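Local coordinates for protein O-methyltransferase (Burkholderia thailandensis, PDB 3MCZ) that probably transfers methyl groups from S-adenosylmethionine to hydroxyl groups of an unidentified substrate, working as a dimer, at residues L52-R57 / Y102-S107; L85-K88 / F93-T96; M288-D293 / A298-F303; V325-D328 / A332-E335. One frame throughout, in Å; residues are numbered along the deposited sequence. Where two conformers were deposited one is given.

Contact 1. Residues L52-R57 / Y102-S107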
loop_
_atom_site.group_PDB
_atom_site.type_symbol
_atom_site.label_atom_id
_atom_site.label_comp_id
_atom_site.label_asym_id
_atom_site.label_seq_id
_atom_site.Cartn_x
_atom_site.Cartn_y
_atom_site.Cartn_z
ATOM N N LEU A 52 -19.554 -12.786 8.092
ATOM C CA LEU A 52 -20.777 -12.255 8.730
ATOM C C LEU A 52 -21.727 -11.642 7.707
ATOM O O LEU A 52 -22.949 -11.825 7.788
ATOM C CB LEU A 52 -20.445 -11.219 9.810
ATOM C CG LEU A 52 -21.622 -10.775 10.697
ATOM C CD1 LEU A 52 -22.113 -11.906 11.626
ATOM C CD2 LEU A 52 -21.244 -9.534 11.502
ATOM N N THR A 53 -21.162 -10.935 6.729
ATOM C CA THR A 53 -21.940 -10.215 5.734
ATOM C C THR A 53 -22.317 -11.075 4.510
ATOM O O THR A 53 -22.719 -10.540 3.488
ATOM C CB THR A 53 -21.190 -8.901 5.296
ATOM O OG1 THR A 53 -19.840 -9.197 4.916
ATOM C CG2 THR A 53 -21.146 -7.901 6.441
ATOM N N GLN A 54 -22.222 -12.402 4.620
ATOM C CA GLN A 54 -22.803 -13.305 3.604
ATOM C C GLN A 54 -24.311 -13.098 3.513
ATOM O O GLN A 54 -24.929 -13.319 2.464
ATOM C CB GLN A 54 -22.502 -14.766 3.916
ATOM C CG GLN A 54 -21.081 -15.202 3.508
ATOM C CD GLN A 54 -20.859 -16.691 3.740
ATOM O OE1 GLN A 54 -20.947 -17.170 4.881
ATOM N NE2 GLN A 54 -20.587 -17.435 2.658
ATOM N N THR A 55 -24.901 -12.663 4.613
ATOM C CA THR A 55 -26.243 -12.120 4.557
ATOM C C THR A 55 -26.248 -10.678 5.085
ATOM O O THR A 55 -25.307 -10.247 5.757
ATOM C CB THR A 55 -27.242 -13.038 5.273
ATOM O OG1 THR A 55 -28.556 -12.531 5.061
ATOM C CG2 THR A 55 -26.935 -13.153 6.768
ATOM N N GLY A 56 -27.275 -9.928 4.729
ATOM C CA GLY A 56 -27.314 -8.512 5.044
ATOM C C GLY A 56 -27.215 -8.216 6.536
ATOM O O GLY A 56 -27.914 -8.823 7.346
ATOM N N ARG A 57 -26.359 -7.265 6.901
ATOM C CA ARG A 57 -26.245 -6.840 8.283
ATOM C C ARG A 57 -26.227 -5.320 8.398
ATOM O O ARG A 57 -25.570 -4.634 7.583
ATOM C CB ARG A 57 -24.957 -7.363 8.915
ATOM C CG ARG A 57 -24.687 -8.820 8.710
ATOM C CD ARG A 57 -25.596 -9.726 9.537
ATOM N NE ARG A 57 -25.114 -11.099 9.408
ATOM C CZ ARG A 57 -25.586 -12.157 10.062
ATOM N NH1 ARG A 57 -25.054 -13.350 9.829
ATOM N NH2 ARG A 57 -26.589 -12.048 10.928
ATOM N N TYR A 102 -14.352 -14.733 -3.405
ATOM C CA TYR A 102 -12.909 -14.792 -3.078
ATOM C C TYR A 102 -12.561 -14.483 -1.641
ATOM O O TYR A 102 -11.446 -14.739 -1.201
ATOM C CB TYR A 102 -12.121 -13.871 -4.010
ATOM C CG TYR A 102 -12.260 -14.206 -5.479
ATOM C CD1 TYR A 102 -11.639 -15.323 -6.030
ATOM C CD2 TYR A 102 -13.014 -13.406 -6.316
ATOM C CE1 TYR A 102 -11.774 -15.636 -7.403
ATOM C CE2 TYR A 102 -13.159 -13.704 -7.687
ATOM C CZ TYR A 102 -12.529 -14.803 -8.219
ATOM O OH TYR A 102 -12.690 -15.075 -9.563
ATOM N N LEU A 103 -13.494 -13.913 -0.884
ATOM C CA LEU A 103 -13.162 -13.407 0.453
ATOM C C LEU A 103 -13.997 -14.032 1.574
ATOM O O LEU A 103 -13.951 -13.570 2.717
ATOM C CB LEU A 103 -13.309 -11.885 0.471
ATOM C CG LEU A 103 -12.372 -11.090 -0.452
ATOM C CD1 LEU A 103 -12.708 -9.570 -0.355
ATOM C CD2 LEU A 103 -10.900 -11.407 -0.128
ATOM N N THR A 104 -14.762 -15.078 1.251
ATOM C CA THR A 104 -15.495 -15.840 2.243
ATOM C C THR A 104 -14.754 -17.157 2.515
ATOM O O THR A 104 -14.347 -17.850 1.574
ATOM C CB THR A 104 -16.958 -16.132 1.792
ATOM O OG1 THR A 104 -16.984 -16.789 0.513
ATOM C CG2 THR A 104 -17.747 -14.822 1.728
ATOM N N THR A 105 -14.589 -17.501 3.793
ATOM C CA THR A 105 -13.749 -18.640 4.179
ATOM C C THR A 105 -14.259 -19.992 3.622
ATOM O O THR A 105 -13.485 -20.924 3.420
ATOM C CB THR A 105 -13.653 -18.770 5.717
ATOM O OG1 THR A 105 -14.951 -19.042 6.228
ATOM C CG2 THR A 105 -13.138 -17.507 6.356
ATOM N N THR A 106 -15.552 -20.066 3.353
ATOM C CA THR A 106 -16.177 -21.283 2.880
ATOM C C THR A 106 -16.076 -21.429 1.364
ATOM O O THR A 106 -16.484 -22.465 0.835
ATOM C CB THR A 106 -17.679 -21.301 3.280
ATOM O OG1 THR A 106 -18.298 -20.034 2.952
ATOM C CG2 THR A 106 -17.825 -21.532 4.786
ATOM N N SER A 107 -15.570 -20.422 0.648
ATOM C CA SER A 107 -15.558 -20.518 -0.806
ATOM C C SER A 107 -14.385 -21.329 -1.271
ATOM O O SER A 107 -13.254 -21.122 -0.817
ATOM C CB SER A 107 -15.503 -19.168 -1.495
ATOM O OG SER A 107 -15.210 -19.337 -2.877
HETATM O O HOH W 1 -21.500 -20.433 2.646
#
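Gln54 reaches over from the loop that follows helix 49-52 and lays its side chain against Thr104. The touch is apolar along the shaft: Gln54 CG sits 3.8 Å from the methyl CG2 of Thr104. Farther out, the amide nitrogen NE2 of Gln54 stands 3.5 Å from the hydroxyl OG1 of Thr106. A water spans the same two groups, accepting from Gln54 NE2 at 3.1 Å and lying 3.2 Å from Thr106 OG1. The Gln54 chain, straight beyond CG (chi2 -176°), carries its amide to this point, and Glu100 OE2 on helix 97-103 takes a further hydrogen bond from NE2. Thr104 uses its own hydroxyl to bond back to Glu100 O; with it held there, CG2 faces Gln54 and also Asn95. The type I turn Thr104-Ser107, closed by Ser107 N to Thr104 O at 3.0 Å, places Thr106 beside the amide. Within the 52-57 loop, Arg57 NE donates almost straight (169°) to Leu52 O at 2.8 Å and closes the loop. This is a small junction at the surface of the dimerisation domain in which one amide nitrogen serves both a carboxylate and a water.

Contact 2. Residues L85-K88 / F93-T96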
loop_
_atom_site.group_PDB
_atom_site.type_symbol
_atom_site.label_atom_id
_atom_site.label_comp_id
_atom_site.label_asym_id
_atom_site.label_seq_id
_atom_site.Cartn_x
_atom_site.Cartn_y
_atom_site.Cartn_z
ATOM N N LEU A 85 -16.696 -3.951 -2.158
ATOM C CA LEU A 85 -16.668 -5.194 -1.397
ATOM C C LEU A 85 -17.987 -5.512 -0.733
ATOM O O LEU A 85 -18.242 -6.675 -0.409
ATOM C CB LEU A 85 -15.538 -5.161 -0.370
ATOM C CG LEU A 85 -14.145 -5.025 -0.996
ATOM C CD1 LEU A 85 -12.999 -5.003 0.068
ATOM C CD2 LEU A 85 -13.913 -6.110 -2.044
ATOM N N LEU A 86 -18.827 -4.489 -0.542
ATOM C CA LEU A 86 -20.151 -4.642 0.020
ATOM C C LEU A 86 -21.153 -3.833 -0.777
ATOM O O LEU A 86 -20.784 -2.901 -1.494
ATOM C CB LEU A 86 -20.184 -4.162 1.466
ATOM C CG LEU A 86 -19.317 -4.909 2.482
ATOM C CD1 LEU A 86 -19.343 -4.186 3.809
ATOM C CD2 LEU A 86 -19.793 -6.338 2.626
ATOM N N THR A 87 -22.413 -4.229 -0.657
ATOM C CA THR A 87 -23.535 -3.514 -1.247
ATOM C C THR A 87 -24.389 -3.054 -0.088
ATOM O O THR A 87 -24.791 -3.872 0.757
ATOM C CB THR A 87 -24.375 -4.436 -2.195
ATOM O OG1 THR A 87 -23.635 -4.696 -3.392
ATOM C CG2 THR A 87 -25.692 -3.809 -2.594
ATOM N N LYS A 88 -24.656 -1.749 -0.027
ATOM C CA LYS A 88 -25.566 -1.207 0.986
ATOM C C LYS A 88 -26.991 -1.197 0.429
ATOM O O LYS A 88 -27.248 -0.519 -0.564
ATOM C CB LYS A 88 -25.148 0.224 1.385
ATOM C CG LYS A 88 -25.837 0.738 2.652
ATOM C CD LYS A 88 -25.541 2.204 2.875
ATOM C CE LYS A 88 -26.264 2.740 4.088
ATOM N NZ LYS A 88 -25.939 4.185 4.259
ATOM N N PHE A 93 -25.771 -4.089 4.930
ATOM C CA PHE A 93 -24.620 -4.343 4.090
ATOM C C PHE A 93 -24.472 -5.830 3.884
ATOM O O PHE A 93 -24.524 -6.602 4.852
ATOM C CB PHE A 93 -23.346 -3.830 4.771
ATOM C CG PHE A 93 -23.279 -2.334 4.898
ATOM C CD1 PHE A 93 -23.854 -1.698 5.983
ATOM C CD2 PHE A 93 -22.627 -1.557 3.938
ATOM C CE1 PHE A 93 -23.796 -0.308 6.109
ATOM C CE2 PHE A 93 -22.555 -0.165 4.088
ATOM C CZ PHE A 93 -23.156 0.441 5.168
ATOM N N ARG A 94 -24.254 -6.201 2.628
ATOM C CA ARG A 94 -24.051 -7.590 2.248
ATOM C C ARG A 94 -22.936 -7.672 1.208
ATOM O O ARG A 94 -22.643 -6.700 0.504
ATOM C CB ARG A 94 -25.353 -8.214 1.721
ATOM C CG ARG A 94 -25.792 -7.732 0.347
ATOM C CD ARG A 94 -27.053 -8.466 -0.134
ATOM N NE ARG A 94 -27.394 -8.062 -1.494
ATOM C CZ ARG A 94 -27.932 -6.888 -1.796
ATOM N NH1 ARG A 94 -28.195 -6.016 -0.831
ATOM N NH2 ARG A 94 -28.210 -6.583 -3.057
ATOM N N ASN A 95 -22.298 -8.834 1.139
ATOM C CA ASN A 95 -21.203 -9.074 0.211
ATOM C C ASN A 95 -21.581 -8.918 -1.238
ATOM O O ASN A 95 -22.622 -9.393 -1.679
ATOM C CB ASN A 95 -20.664 -10.491 0.369
ATOM C CG ASN A 95 -20.012 -10.717 1.700
ATOM O OD1 ASN A 95 -19.648 -9.766 2.381
ATOM N ND2 ASN A 95 -19.836 -11.980 2.068
ATOM N N THR A 96 -20.676 -8.319 -1.994
ATOM C CA THR A 96 -20.779 -8.323 -3.443
ATOM C C THR A 96 -20.341 -9.683 -3.992
ATOM O O THR A 96 -19.813 -10.517 -3.250
ATOM C CB THR A 96 -19.889 -7.273 -4.055
ATOM O OG1 THR A 96 -18.541 -7.498 -3.610
ATOM C CG2 THR A 96 -20.375 -5.889 -3.622
HETATM O O HOH W 2 -24.349 -7.473 -3.839
#
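A two-stranded antiparallel beta hairpin, strands 86-89 and 92-95, forms the wing of the winged-helix-like dimerisation domain, and residues 85-88 and 93-96 pair within it. Thr87 and Arg94 make the hydrogen-bonded pair: Thr87 N donates to Arg94 O at 2.7 Å, and Arg94 N returns a bond to Thr87 O at 3.0 Å. The non-hydrogen-bonded pairs Leu86-Asn95 and Lys88-Phe93 flank it. At the base, Thr96 N gives a weak bond to Leu85 O, just where Thr96 takes the N-cap position of helix 97-103.

The side chains of the two outer pairs divide between the two faces. On one, Lys88 lies across the Phe93 ring, its CG 3.9 Å from the ring centroid and 23° off the normal, a CH-pi contact. With CG anti to the backbone N (chi1 -167°) and the remainder extended, the aliphatic chain passes over the ring and delivers NZ to His78 and to the carbonyl of Asp293 of the second subunit. His78 also meets Phe93 edge-to-face. Leu86 CD1 adds an apolar touch on Phe93 CB at 4.1 Å.

On the other face Thr87 and Arg94 run alongside each other in the same direction, and in one of two arginine conformers the methyl CG2 of Thr87 lies over one face of the guanidinium. Thr87 OG1 also holds a water that donates weakly to Asn95 O.

Nearer the base, Leu86 and Asn95 splay apart. Thr53, Phe50 and Glu100 bind the Asn95 amide, and Asn95 OD1 lies 3.4 Å from Leu86 CD2.

Contact 3. Residues M288-D293 / A298-F303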
loop_
_atom_site.group_PDB
_atom_site.type_symbol
_atom_site.label_atom_id
_atom_site.label_comp_id
_atom_site.label_asym_id
_atom_site.label_seq_id
_atom_site.Cartn_x
_atom_site.Cartn_y
_atom_site.Cartn_z
HETATM N N MSE A 288 10.338 -15.599 -13.830
HETATM C CA MSE A 288 9.691 -14.362 -14.246
HETATM C C MSE A 288 10.542 -13.686 -15.319
HETATM O O MSE A 288 11.752 -13.516 -15.165
HETATM C CB MSE A 288 9.495 -13.371 -13.101
HETATM C CG MSE A 288 8.744 -12.109 -13.600
HETATM SE SE MSE A 288 8.094 -11.056 -12.110
HETATM C CE MSE A 288 6.981 -12.539 -11.533
ATOM N N THR A 289 9.904 -13.229 -16.372
ATOM C CA THR A 289 10.644 -12.667 -17.512
ATOM C C THR A 289 11.337 -11.354 -17.119
ATOM O O THR A 289 10.704 -10.445 -16.554
ATOM C CB THR A 289 9.690 -12.385 -18.659
ATOM O OG1 THR A 289 9.015 -13.595 -19.001
ATOM C CG2 THR A 289 10.418 -11.833 -19.889
HETATM N N MSE A 290 12.629 -11.276 -17.387
HETATM C CA MSE A 290 13.411 -10.080 -17.083
HETATM C C MSE A 290 14.456 -9.902 -18.167
HETATM O O MSE A 290 15.255 -10.816 -18.412
HETATM C CB MSE A 290 14.092 -10.252 -15.722
HETATM C CG MSE A 290 15.227 -9.271 -15.482
HETATM SE SE MSE A 290 16.212 -9.599 -13.852
HETATM C CE MSE A 290 15.130 -8.204 -12.909
ATOM N N ASN A 291 14.479 -8.735 -18.785
ATOM C CA ASN A 291 15.466 -8.446 -19.799
ATOM C C ASN A 291 16.840 -8.174 -19.165
ATOM O O ASN A 291 16.945 -7.938 -17.943
ATOM C CB ASN A 291 15.007 -7.259 -20.652
ATOM C CG ASN A 291 13.726 -7.552 -21.401
ATOM O OD1 ASN A 291 13.319 -8.694 -21.502
ATOM N ND2 ASN A 291 13.091 -6.530 -21.911
ATOM N N ASP A 292 17.886 -8.174 -19.994
ATOM C CA ASP A 292 19.261 -7.839 -19.516
ATOM C C ASP A 292 19.413 -6.441 -18.878
ATOM O O ASP A 292 20.288 -6.226 -18.060
ATOM C CB ASP A 292 20.272 -8.017 -20.657
ATOM C CG ASP A 292 20.653 -9.487 -20.865
ATOM O OD1 ASP A 292 20.673 -10.290 -19.872
ATOM O OD2 ASP A 292 20.961 -9.834 -22.018
ATOM N N ASP A 293 18.535 -5.511 -19.191
ATOM C CA ASP A 293 18.603 -4.177 -18.594
ATOM C C ASP A 293 18.141 -4.125 -17.126
ATOM O O ASP A 293 18.346 -3.133 -16.454
ATOM C CB ASP A 293 17.842 -3.165 -19.454
ATOM C CG ASP A 293 16.324 -3.400 -19.487
ATOM O OD1 ASP A 293 15.764 -4.244 -18.738
ATOM O OD2 ASP A 293 15.667 -2.686 -20.268
ATOM N N ALA A 298 8.769 -3.659 -16.200
ATOM C CA ALA A 298 8.956 -2.933 -14.953
ATOM C C ALA A 298 8.670 -3.803 -13.733
ATOM O O ALA A 298 9.336 -3.684 -12.685
ATOM C CB ALA A 298 8.071 -1.657 -14.923
ATOM N N LEU A 299 7.638 -4.630 -13.822
ATOM C CA LEU A 299 7.267 -5.438 -12.657
ATOM C C LEU A 299 8.342 -6.499 -12.305
ATOM O O LEU A 299 8.424 -6.938 -11.163
ATOM C CB LEU A 299 5.851 -6.012 -12.822
ATOM C CG LEU A 299 4.747 -4.925 -12.676
ATOM C CD1 LEU A 299 3.348 -5.543 -12.872
ATOM C CD2 LEU A 299 4.798 -4.118 -11.318
ATOM N N SER A 300 9.245 -6.813 -13.227
ATOM C CA SER A 300 10.398 -7.678 -12.917
ATOM C C SER A 300 11.386 -7.063 -11.939
ATOM O O SER A 300 11.888 -7.758 -11.056
ATOM C CB SER A 300 11.143 -8.126 -14.213
ATOM O OG SER A 300 11.905 -7.081 -14.797
ATOM N N ALA A 301 11.645 -5.763 -12.054
ATOM C CA ALA A 301 12.504 -5.067 -11.094
ATOM C C ALA A 301 11.874 -5.038 -9.695
ATOM O O ALA A 301 12.569 -5.222 -8.688
ATOM C CB ALA A 301 12.793 -3.641 -11.562
ATOM N N ASP A 302 10.561 -4.863 -9.672
ATOM C CA ASP A 302 9.806 -4.910 -8.419
ATOM C C ASP A 302 9.933 -6.281 -7.810
ATOM O O ASP A 302 10.169 -6.407 -6.621
ATOM C CB ASP A 302 8.330 -4.580 -8.637
ATOM C CG ASP A 302 7.509 -4.756 -7.365
ATOM O OD1 ASP A 302 7.874 -4.105 -6.364
ATOM O OD2 ASP A 302 6.578 -5.595 -7.345
ATOM N N PHE A 303 9.772 -7.319 -8.618
ATOM C CA PHE A 303 9.879 -8.694 -8.110
ATOM C C PHE A 303 11.276 -8.975 -7.543
ATOM O O PHE A 303 11.380 -9.590 -6.502
ATOM C CB PHE A 303 9.587 -9.700 -9.206
ATOM C CG PHE A 303 9.548 -11.099 -8.723
ATOM C CD1 PHE A 303 8.448 -11.548 -7.995
ATOM C CD2 PHE A 303 10.574 -11.986 -8.992
ATOM C CE1 PHE A 303 8.371 -12.877 -7.570
ATOM C CE2 PHE A 303 10.497 -13.316 -8.524
ATOM C CZ PHE A 303 9.399 -13.728 -7.826
#
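Met288, at the end of strand 281-288, and Phe303 on helix 298-310 form a Met-aromatic contact in the Rossmann-like methyltransferase domain, where strand 281-288 leaves the sheet and the chain leads on to helix 298-310. Both methionines here are selenomethionine.

The aromatic contact has two components. The methyl CE of Met288 hangs over one face of the Phe303 ring, 4.1 Å from the centroid and 17° off the normal, offset toward the rim. The selenium is 4.3 Å from the same centroid but approaches obliquely, 35° off the normal. Met288 has CG anti to its backbone N and bends at the last torsion (chi3 -62°), so the side chain runs out to the helix and then folds its methyl back over the ring. Phe303 meets His259 edge-to-face as well.

Apolar packing continues at the stem of the phenylalanine, where Met288 SE sits 3.5 Å from Phe303 CB. Around Ser300, Met290 CB lies 3.9 Å from Ser300 CB, and in one of its two conformers the bent chain of Met290 brings CE close to the backbone of the helix, 3.8 Å from Ser300 O.

Polar bonds run to neighbours rather than between the segments. Ser300 OG bonds to Pro297 O, and Thr289 OG1 to Thr342 on strand 341-347. On this helix Asp302 forms a salt bridge with Arg36 of the second subunit, and Ala298 and Ala301 pack on Ala82 of that subunit, which places the helix at the dimer interface. The main-chain oxygen of Thr289 comes within 3.3 Å of Ser300 CB.

Contact 4. Residues V325-D328 / A332-E335. With GOL (glycerol), chain D.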
loop_
_atom_site.group_PDB
_atom_site.type_symbol
_atom_site.label_atom_id
_atom_site.label_comp_id
_atom_site.label_asym_id
_atom_site.label_seq_id
_atom_site.Cartn_x
_atom_site.Cartn_y
_atom_site.Cartn_z
ATOM N N VAL A 325 23.314 -19.761 -19.414
ATOM C CA VAL A 325 23.863 -20.779 -18.508
ATOM C C VAL A 325 23.447 -22.205 -18.921
ATOM O O VAL A 325 24.258 -23.141 -18.957
ATOM C CB VAL A 325 23.493 -20.522 -17.048
ATOM C CG1 VAL A 325 24.084 -21.641 -16.188
ATOM C CG2 VAL A 325 24.009 -19.136 -16.585
ATOM N N VAL A 326 22.189 -22.356 -19.317
ATOM C CA VAL A 326 21.692 -23.641 -19.812
ATOM C C VAL A 326 22.448 -24.080 -21.079
ATOM O O VAL A 326 22.856 -25.255 -21.191
ATOM C CB VAL A 326 20.145 -23.577 -20.031
ATOM C CG1 VAL A 326 19.591 -24.898 -20.607
ATOM C CG2 VAL A 326 19.445 -23.241 -18.710
ATOM N N ARG A 327 22.656 -23.145 -22.008
ATOM C CA ARG A 327 23.490 -23.428 -23.189
ATOM C C ARG A 327 24.916 -23.814 -22.813
ATOM O O ARG A 327 25.434 -24.789 -23.330
ATOM C CB ARG A 327 23.541 -22.243 -24.154
ATOM C CG ARG A 327 22.265 -22.020 -24.832
ATOM C CD ARG A 327 22.394 -21.065 -26.034
ATOM N NE ARG A 327 21.039 -20.612 -26.349
ATOM C CZ ARG A 327 20.463 -19.521 -25.858
ATOM N NH1 ARG A 327 21.138 -18.662 -25.101
ATOM N NH2 ARG A 327 19.202 -19.275 -26.181
ATOM N N ASP A 328 25.506 -23.089 -21.859
ATOM C CA ASP A 328 26.860 -23.389 -21.376
ATOM C C ASP A 328 26.925 -24.810 -20.830
ATOM O O ASP A 328 27.974 -25.428 -20.907
ATOM C CB ASP A 328 27.354 -22.409 -20.286
ATOM C CG ASP A 328 27.650 -21.001 -20.812
ATOM O OD1 ASP A 328 27.754 -20.787 -22.042
ATOM O OD2 ASP A 328 27.734 -20.079 -19.968
ATOM N N ALA A 332 20.299 -27.576 -25.621
ATOM C CA ALA A 332 19.720 -26.681 -26.639
ATOM C C ALA A 332 18.518 -26.036 -25.989
ATOM O O ALA A 332 17.706 -26.755 -25.387
ATOM C CB ALA A 332 19.276 -27.490 -27.872
ATOM N N VAL A 333 18.366 -24.717 -26.083
ATOM C CA VAL A 333 17.332 -24.022 -25.309
ATOM C C VAL A 333 16.163 -23.641 -26.189
ATOM O O VAL A 333 16.356 -23.043 -27.240
ATOM C CB VAL A 333 17.901 -22.761 -24.639
ATOM C CG1 VAL A 333 16.778 -21.945 -23.914
ATOM C CG2 VAL A 333 18.983 -23.185 -23.708
ATOM N N GLY A 334 14.968 -24.049 -25.785
ATOM C CA GLY A 334 13.711 -23.525 -26.315
ATOM C C GLY A 334 13.023 -22.690 -25.242
ATOM O O GLY A 334 13.439 -22.679 -24.109
ATOM N N GLU A 335 11.973 -21.982 -25.610
ATOM C CA GLU A 335 11.197 -21.197 -24.673
ATOM C C GLU A 335 9.696 -21.096 -24.989
ATOM O O GLU A 335 9.243 -21.386 -26.106
ATOM C CB GLU A 335 11.765 -19.814 -24.591
ATOM C CG GLU A 335 11.604 -19.032 -25.842
ATOM C CD GLU A 335 12.296 -17.696 -25.732
ATOM O OE1 GLU A 335 13.277 -17.597 -24.959
ATOM O OE2 GLU A 335 11.848 -16.753 -26.384
HETATM C C1 GOL D . 18.581 -22.168 -29.067
HETATM O O1 GOL D . 18.406 -21.269 -27.977
HETATM C C2 GOL D . 19.639 -23.285 -28.896
HETATM O O2 GOL D . 20.454 -23.195 -27.733
HETATM C C3 GOL D . 20.570 -23.345 -30.115
HETATM O O3 GOL D . 20.850 -24.702 -30.418
#
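Val326, in the last turns of helix 319-328, turns its CG1 methyl to the CG2 methyl of Val333 at 3.6 Å, the two side chains lying nearly perpendicular. The same helix also packs on helix 263-275, where Ile270 touches Val326. One residue on, Arg327 lays its CG 3.7 Å from Val333 CG2, and this methyl also stands over one face of the guanidinium. Extended from CG to NE (chi2 -166°, chi3 -163°), the arginine carries its head past Val333 to a glycerol that probably came from the crystallisation solution. There Arg327 NH2 donates to glycerol O1 at 2.8 Å in the plane of the guanidinium, and Arg327 NE donates to glycerol O2 at 3.0 Å and more loosely to O1. The strand completes the grip: Val333 N donates to glycerol O2 at 3.1 Å, nearly straight at 171°, while glycerol O1 donates to Val333 O at 2.8 Å. Strand 332-338 is the outermost strand of the sheet on this side within the chain, and Val333 turns these backbone groups outward. The helix and strand therefore meet directly only through methyls and an aliphatic shaft; their polar link is two of the three hydroxyls of a glycerol, consistent with an incidental solvent molecule occupying a site with matched donors and acceptor.

Contacts 1 and 2 belong to the dimerisation domain, contact 3 lies in the methyltransferase domain, and contact 4 follows at the C-terminal end of that Rossmann-like fold. Contact 2 is nested inside the loop closed by contact 1; their centres are 10 Å apart, and Thr53 OG1 to Asn95 OD1 (2.6 Å, a probable hydrogen bond) joins them. Contacts 3 and 4 come later in series, with centres 19 Å apart, and share the seven-stranded sheet through strands 281-288 and 332-338. Contact 1 is 37 Å from contact 3 and 48 Å from contact 4, centre to centre. Contacts 1, 2 and 3 all touch the second subunit, so both domains take part in dimerisation.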